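Local coordinates for ABC-type transport system, sugar-family extracellular solute-binding protein (Peptoclostridium difficile 630, PDB 6HNI) that binds tyrosine in its closed form, probably for delivery to an ABC transporter, and has adhesive properties, at residues A155-M161 with I209-P215; V198-S203 with I226-I230. The protein carries 1 engineered substitution. All blocks are in the same frame, centred on the assembly; numbering follows the deposited sequence. Where two conformers were deposited one is given.

How the interactions relate
Both contacts lie in one lobe of the binding protein, built on the parallel sheet with strand order 186-192, 157-163, 211-214, 238-240. Interaction 1 joins its two middle strands; interaction 2 joins helices 198-205 and 224-233, which pack against that sheet. The segments alternate along the chain: 155-161, 198-203, 209-215, 226-230, so helix 198-205 leads into strand 211-214 and helix 224-233 comes after it. The centres are 13 Å apart and the contacts touch: Met161 SD meets Ile202 N at 3.7 Å, and Leu212 CD2 meets Val227 CG1 at 3.7 Å. A helix layer thus lies on a strand layer; the Pro215 side chain is about 7 Å from the bound tyrosine, that of Val227 about 12 Å.

Interaction 1 of 2, residues A155-M161 with I209-P215; sequences AKTIGVM and IDVLYVP
Neighbouring parallel strands at the middle of a Rossmann-like alpha/beta lobe meet here through two parallel bridges, Ile158 with Val211 and Gly159 with Leu212; Thr157 beside Ile209 and Val160 beside Tyr213 are the next residues in the register. Gly159 carries the regular part: its N gives a bond to Val211 O (2.8 Å), and its O receives Tyr213 N at 2.8 Å. Toward the strand start, Thr157 O takes Asp210 N at 2.9 Å and a weak second bond from Val211 N. The Asp210 side chain closes this end. Its OD2 accepts Lys156 N (2.9 Å) and Thr157 N (3.0 Å), both on the anti side but from opposite faces of the carboxylate, 22° and 34° out of its plane, and water 1 donates to the same oxygen while bonding Thr157 OG1. At the far end, water 2 bridges Met161 N and Tyr213 O where the strands no longer bond directly.

Side chains pack on both faces. With CG1 held between its own backbone N and carbonyl carbon (chi1 69°), Ile209 lays CG2 on Gly159 CA at 3.6 Å, while Leu212 CD1 comes against Gly159 O. On the other face Ile158 CG2 runs alongside Tyr213 CB, and Val160 CG2 meets Pro215 CG crosswise at 3.9 Å. Strands 186-192 and 238-240 flank the pair, and the Pro215 side chain lies about 7 Å from the bound tyrosine. Two backbone N-H groups and a water on one carboxylate oxygen fix the rotation of Asp210 and would be expected to stabilise its negative charge.

Interaction 2 of 2, residues V198-S203 with I226-I230; sequences VNQGIS and IVSKI. With EDO (1,2-ethanediol), chain F.
Asn199 turns one face of its side-chain amide to the Ile230 CD1 methyl, which sits over it with ND2 4.2 Å away, a van der Waals contact of a methyl on an amide face. The other flat group, the backbone carbonyl of Asn199, is used within its own helix: Asn199 O accepts Ser203 N as a regular helical bond and also Ser203 OG at 2.7 Å, the hydroxyl standing above the carbonyl plane, 41° out of it. This second bond fixes the Ser203 hydroxyl beside the Ile230 methyls, with OG 4.1 Å from Ile230 CD1.

No hydrogen bond joins the helices, and branched aliphatic side chains do the rest. Those of Ile202 and Ile230 run antiparallel alongside one another. A chi1 of -174° sets Ile202 CG2 between its backbone N and carbonyl carbon, and this branch faces Ile230, approaching CD1 to 3.7 Å. One turn earlier, a single methyl of Val198 serves two partners: CG1 lies 3.9 Å from Val227 CG2, where the side chains cross at about a right angle, and 4.0 Å from Ile226 CG2. On Ile226, in the first turn of helix 224-233, the backbone N gives a hydrogen bond to O1 of a 1,2-ethanediol molecule at 3.2 Å, probably a crystallisation additive, and CG1 and CD1 of Ile226 also lie against that oxygen.

The segment axes pass 9.8 Å apart at 37°. Beneath them Ile202 rests on Leu212 of strand 211-214, Val198 and Val227 touch Met161 of strand 157-163, and Val198 reaches Ile192 of strand 186-192, so the two helices side by side cover part of one face of the parallel sheet.

Interaction 1 of 2, residues A155-M161 with I209-P215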
loop_
_atom_site.group_PDB
_atom_site.type_symbol
_atom_site.label_atom_id
_atom_site.label_comp_id
_atom_site.label_asym_id
_atom_site.label_seq_id
_atom_site.Cartn_x
_atom_site.Cartn_y
_atom_site.Cartn_z
ATOM N N ALA A 155 -4.131 -24.456 -8.588
ATOM C CA ALA A 155 -5.217 -23.516 -8.345
ATOM C C ALA A 155 -5.687 -23.000 -9.672
ATOM O O ALA A 155 -4.874 -22.767 -10.570
ATOM C CB ALA A 155 -4.769 -22.352 -7.453
ATOM N N LYS A 156 -7.008 -22.867 -9.803
ATOM C CA LYS A 156 -7.612 -22.290 -11.008
ATOM C C LYS A 156 -8.520 -21.111 -10.731
ATOM O O LYS A 156 -8.829 -20.374 -11.654
ATOM C CB LYS A 156 -8.377 -23.351 -11.821
ATOM C CG LYS A 156 -7.484 -24.465 -12.396
ATOM C CD LYS A 156 -6.637 -24.027 -13.599
ATOM C CE LYS A 156 -7.308 -24.294 -14.971
ATOM N NZ LYS A 156 -6.743 -23.528 -16.163
ATOM N N THR A 157 -8.972 -20.965 -9.479
ATOM C CA THR A 157 -9.924 -19.921 -9.104
ATOM C C THR A 157 -9.332 -19.055 -8.001
ATOM O O THR A 157 -8.996 -19.551 -6.946
ATOM C CB THR A 157 -11.314 -20.491 -8.650
ATOM O OG1 THR A 157 -11.877 -21.316 -9.686
ATOM C CG2 THR A 157 -12.270 -19.352 -8.374
ATOM N N ILE A 158 -9.243 -17.767 -8.298
ATOM C CA ILE A 158 -8.613 -16.767 -7.416
ATOM C C ILE A 158 -9.735 -15.871 -6.866
ATOM O O ILE A 158 -10.463 -15.265 -7.643
ATOM C CB ILE A 158 -7.606 -15.879 -8.195
ATOM C CG1 ILE A 158 -6.529 -16.762 -8.843
ATOM C CG2 ILE A 158 -6.984 -14.837 -7.270
ATOM C CD1 ILE A 158 -5.707 -16.047 -9.878
ATOM N N GLY A 159 -9.830 -15.757 -5.544
ATOM C CA GLY A 159 -10.708 -14.777 -4.943
ATOM C C GLY A 159 -9.993 -13.441 -4.699
ATOM O O GLY A 159 -8.776 -13.429 -4.456
ATOM N N VAL A 160 -10.778 -12.398 -4.697
ATOM C CA VAL A 160 -10.256 -11.054 -4.305
ATOM C C VAL A 160 -11.363 -10.306 -3.576
ATOM O O VAL A 160 -12.452 -10.075 -4.122
ATOM C CB VAL A 160 -9.727 -10.298 -5.531
ATOM C CG1 VAL A 160 -10.747 -9.981 -6.581
ATOM C CG2 VAL A 160 -9.085 -9.005 -5.055
ATOM N N MET A 161 -11.084 -9.921 -2.336
ATOM C CA MET A 161 -11.923 -9.008 -1.568
ATOM C C MET A 161 -11.239 -7.642 -1.536
ATOM O O MET A 161 -10.017 -7.562 -1.310
ATOM C CB MET A 161 -12.187 -9.566 -0.152
ATOM C CG MET A 161 -13.103 -8.714 0.671
ATOM S SD MET A 161 -13.752 -9.540 2.139
ATOM C CE MET A 161 -12.250 -9.717 3.067
ATOM N N ILE A 209 -13.248 -20.656 -3.909
ATOM C CA ILE A 209 -11.915 -20.258 -4.413
ATOM C C ILE A 209 -10.843 -21.239 -3.966
ATOM O O ILE A 209 -11.012 -21.964 -2.952
ATOM C CB ILE A 209 -11.525 -18.812 -3.955
ATOM C CG1 ILE A 209 -11.256 -18.740 -2.430
ATOM C CG2 ILE A 209 -12.592 -17.860 -4.434
ATOM C CD1 ILE A 209 -10.807 -17.358 -1.916
ATOM N N ASP A 210 -9.710 -21.216 -4.701
ATOM C CA ASP A 210 -8.580 -22.040 -4.368
ATOM C C ASP A 210 -7.508 -21.216 -3.607
ATOM O O ASP A 210 -6.708 -21.784 -2.846
ATOM C CB ASP A 210 -7.973 -22.613 -5.647
ATOM C CG ASP A 210 -8.957 -23.484 -6.466
ATOM O OD1 ASP A 210 -9.711 -24.265 -5.833
ATOM O OD2 ASP A 210 -8.950 -23.406 -7.732
ATOM N N VAL A 211 -7.468 -19.905 -3.890
ATOM C CA VAL A 211 -6.465 -18.986 -3.316
ATOM C C VAL A 211 -7.108 -17.603 -3.260
ATOM O O VAL A 211 -7.957 -17.273 -4.085
ATOM C CB VAL A 211 -5.192 -19.006 -4.198
ATOM C CG1 VAL A 211 -5.450 -18.344 -5.550
ATOM C CG2 VAL A 211 -4.005 -18.300 -3.507
ATOM N N LEU A 212 -6.705 -16.824 -2.251
ATOM C CA LEU A 212 -7.113 -15.414 -2.103
ATOM C C LEU A 212 -5.928 -14.525 -2.469
ATOM O O LEU A 212 -4.813 -14.813 -2.001
ATOM C CB LEU A 212 -7.502 -15.106 -0.717
ATOM C CG LEU A 212 -8.169 -13.761 -0.515
ATOM C CD1 LEU A 212 -9.566 -13.651 -1.069
ATOM C CD2 LEU A 212 -8.174 -13.404 0.958
ATOM N N TYR A 213 -6.191 -13.549 -3.310
ATOM C CA TYR A 213 -5.167 -12.484 -3.587
ATOM C C TYR A 213 -5.578 -11.220 -2.847
ATOM O O TYR A 213 -6.719 -10.764 -2.959
ATOM C CB TYR A 213 -5.087 -12.241 -5.073
ATOM C CG TYR A 213 -4.031 -11.190 -5.452
ATOM C CD1 TYR A 213 -2.694 -11.517 -5.493
ATOM C CD2 TYR A 213 -4.370 -9.871 -5.740
ATOM C CE1 TYR A 213 -1.736 -10.529 -5.796
ATOM C CE2 TYR A 213 -3.405 -8.929 -6.064
ATOM C CZ TYR A 213 -2.124 -9.320 -6.122
ATOM O OH TYR A 213 -1.156 -8.319 -6.427
ATOM N N VAL A 214 -4.628 -10.631 -2.111
ATOM C CA VAL A 214 -4.881 -9.387 -1.389
ATOM C C VAL A 214 -4.136 -8.249 -2.087
ATOM O O VAL A 214 -2.888 -8.146 -1.962
ATOM C CB VAL A 214 -4.531 -9.524 0.081
ATOM C CG1 VAL A 214 -4.746 -8.207 0.832
ATOM C CG2 VAL A 214 -5.334 -10.660 0.735
ATOM N N PRO A 215 -4.849 -7.398 -2.793
ATOM C CA PRO A 215 -4.204 -6.208 -3.383
ATOM C C PRO A 215 -3.804 -5.240 -2.271
ATOM O O PRO A 215 -4.025 -5.456 -1.101
ATOM C CB PRO A 215 -5.300 -5.597 -4.267
ATOM C CG PRO A 215 -6.542 -6.301 -3.945
ATOM C CD PRO A 215 -6.329 -7.325 -2.902
HETATM O O HOH W 1 -11.148 -23.938 -9.069
HETATM O O HOH W 2 -8.546 -9.932 -0.967
#

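Interaction 2 of 2, residues V198-S203 with I226-I230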
loop_
_atom_site.group_PDB
_atom_site.type_symbol
_atom_site.label_atom_id
_atom_site.label_comp_id
_atom_site.label_asym_id
_atom_site.label_seq_id
_atom_site.Cartn_x
_atom_site.Cartn_y
_atom_site.Cartn_z
ATOM N N VAL A 198 -16.141 -7.498 6.434
ATOM C CA VAL A 198 -15.035 -8.407 6.193
ATOM C C VAL A 198 -15.397 -9.865 6.538
ATOM O O VAL A 198 -15.095 -10.773 5.745
ATOM C CB VAL A 198 -13.771 -7.938 6.950
ATOM C CG1 VAL A 198 -12.674 -8.993 6.969
ATOM C CG2 VAL A 198 -13.257 -6.645 6.304
ATOM N N ASN A 199 -16.023 -10.088 7.700
ATOM C CA ASN A 199 -16.292 -11.459 8.160
ATOM C C ASN A 199 -17.108 -12.219 7.131
ATOM O O ASN A 199 -16.688 -13.298 6.637
ATOM C CB ASN A 199 -17.002 -11.419 9.491
ATOM C CG ASN A 199 -17.159 -12.803 10.125
ATOM O OD1 ASN A 199 -17.662 -13.730 9.473
ATOM N ND2 ASN A 199 -16.695 -12.968 11.370
ATOM N N GLN A 200 -18.237 -11.648 6.744
ATOM C CA GLN A 200 -19.117 -12.372 5.810
ATOM C C GLN A 200 -18.489 -12.431 4.399
ATOM O O GLN A 200 -18.701 -13.377 3.646
ATOM C CB GLN A 200 -20.460 -11.686 5.778
ATOM C CG GLN A 200 -21.522 -12.473 5.050
ATOM C CD GLN A 200 -21.466 -12.265 3.566
ATOM O OE1 GLN A 200 -20.957 -11.236 3.090
ATOM N NE2 GLN A 200 -22.027 -13.240 2.808
ATOM N N GLY A 201 -17.669 -11.428 4.061
ATOM C CA GLY A 201 -17.026 -11.424 2.777
ATOM C C GLY A 201 -16.048 -12.555 2.586
ATOM O O GLY A 201 -16.128 -13.282 1.598
ATOM N N ILE A 202 -15.093 -12.708 3.508
ATOM C CA ILE A 202 -14.176 -13.838 3.418
ATOM C C ILE A 202 -14.923 -15.180 3.591
ATOM O O ILE A 202 -14.648 -16.130 2.877
ATOM C CB ILE A 202 -12.919 -13.715 4.320
ATOM C CG1 ILE A 202 -11.888 -14.825 4.122
ATOM C CG2 ILE A 202 -13.276 -13.629 5.785
ATOM C CD1 ILE A 202 -11.329 -14.964 2.713
ATOM N N SER A 203 -15.879 -15.216 4.496
ATOM C CA SER A 203 -16.626 -16.446 4.747
ATOM C C SER A 203 -17.362 -16.923 3.500
ATOM O O SER A 203 -17.415 -18.134 3.236
ATOM C CB SER A 203 -17.569 -16.230 5.911
ATOM O OG SER A 203 -16.880 -15.928 7.097
ATOM N N ILE A 226 -8.152 -10.959 10.794
ATOM C CA ILE A 226 -9.452 -11.619 10.598
ATOM C C ILE A 226 -9.460 -12.468 9.328
ATOM O O ILE A 226 -9.883 -13.648 9.344
ATOM C CB ILE A 226 -10.608 -10.591 10.558
ATOM C CG1 ILE A 226 -10.741 -9.904 11.928
ATOM C CG2 ILE A 226 -11.954 -11.281 10.218
ATOM C CD1 ILE A 226 -11.680 -8.724 11.975
ATOM N N VAL A 227 -9.020 -11.891 8.215
ATOM C CA VAL A 227 -8.964 -12.600 6.954
ATOM C C VAL A 227 -8.113 -13.847 7.073
ATOM O O VAL A 227 -8.552 -14.951 6.675
ATOM C CB VAL A 227 -8.479 -11.696 5.812
ATOM C CG1 VAL A 227 -8.225 -12.490 4.539
ATOM C CG2 VAL A 227 -9.445 -10.577 5.565
ATOM N N SER A 228 -6.950 -13.706 7.677
ATOM C CA SER A 228 -6.018 -14.801 7.892
ATOM C C SER A 228 -6.636 -15.952 8.712
ATOM O O SER A 228 -6.520 -17.126 8.350
ATOM C CB SER A 228 -4.738 -14.300 8.601
ATOM O OG SER A 228 -3.925 -15.392 9.024
ATOM N N LYS A 229 -7.268 -15.604 9.815
ATOM C CA LYS A 229 -7.814 -16.595 10.725
ATOM C C LYS A 229 -8.856 -17.460 9.994
ATOM O O LYS A 229 -8.808 -18.699 10.042
ATOM C CB LYS A 229 -8.427 -15.905 11.959
ATOM C CG LYS A 229 -8.766 -16.839 13.076
ATOM C CD LYS A 229 -7.598 -17.217 13.945
ATOM C CE LYS A 229 -8.098 -18.177 15.014
ATOM N NZ LYS A 229 -7.023 -18.490 15.977
ATOM N N ILE A 230 -9.794 -16.810 9.312
ATOM C CA ILE A 230 -10.847 -17.549 8.605
ATOM C C ILE A 230 -10.287 -18.310 7.385
ATOM O O ILE A 230 -10.657 -19.462 7.102
ATOM C CB ILE A 230 -12.011 -16.619 8.196
ATOM C CG1 ILE A 230 -12.712 -16.091 9.464
ATOM C CG2 ILE A 230 -13.035 -17.340 7.317
ATOM C CD1 ILE A 230 -13.609 -14.911 9.274
HETATM C C1 EDO F . -8.210 -7.016 12.845
HETATM O O1 EDO F . -8.159 -7.898 11.778
HETATM C C2 EDO F . -7.750 -7.609 14.159
HETATM O O2 EDO F . -8.837 -8.263 14.814
#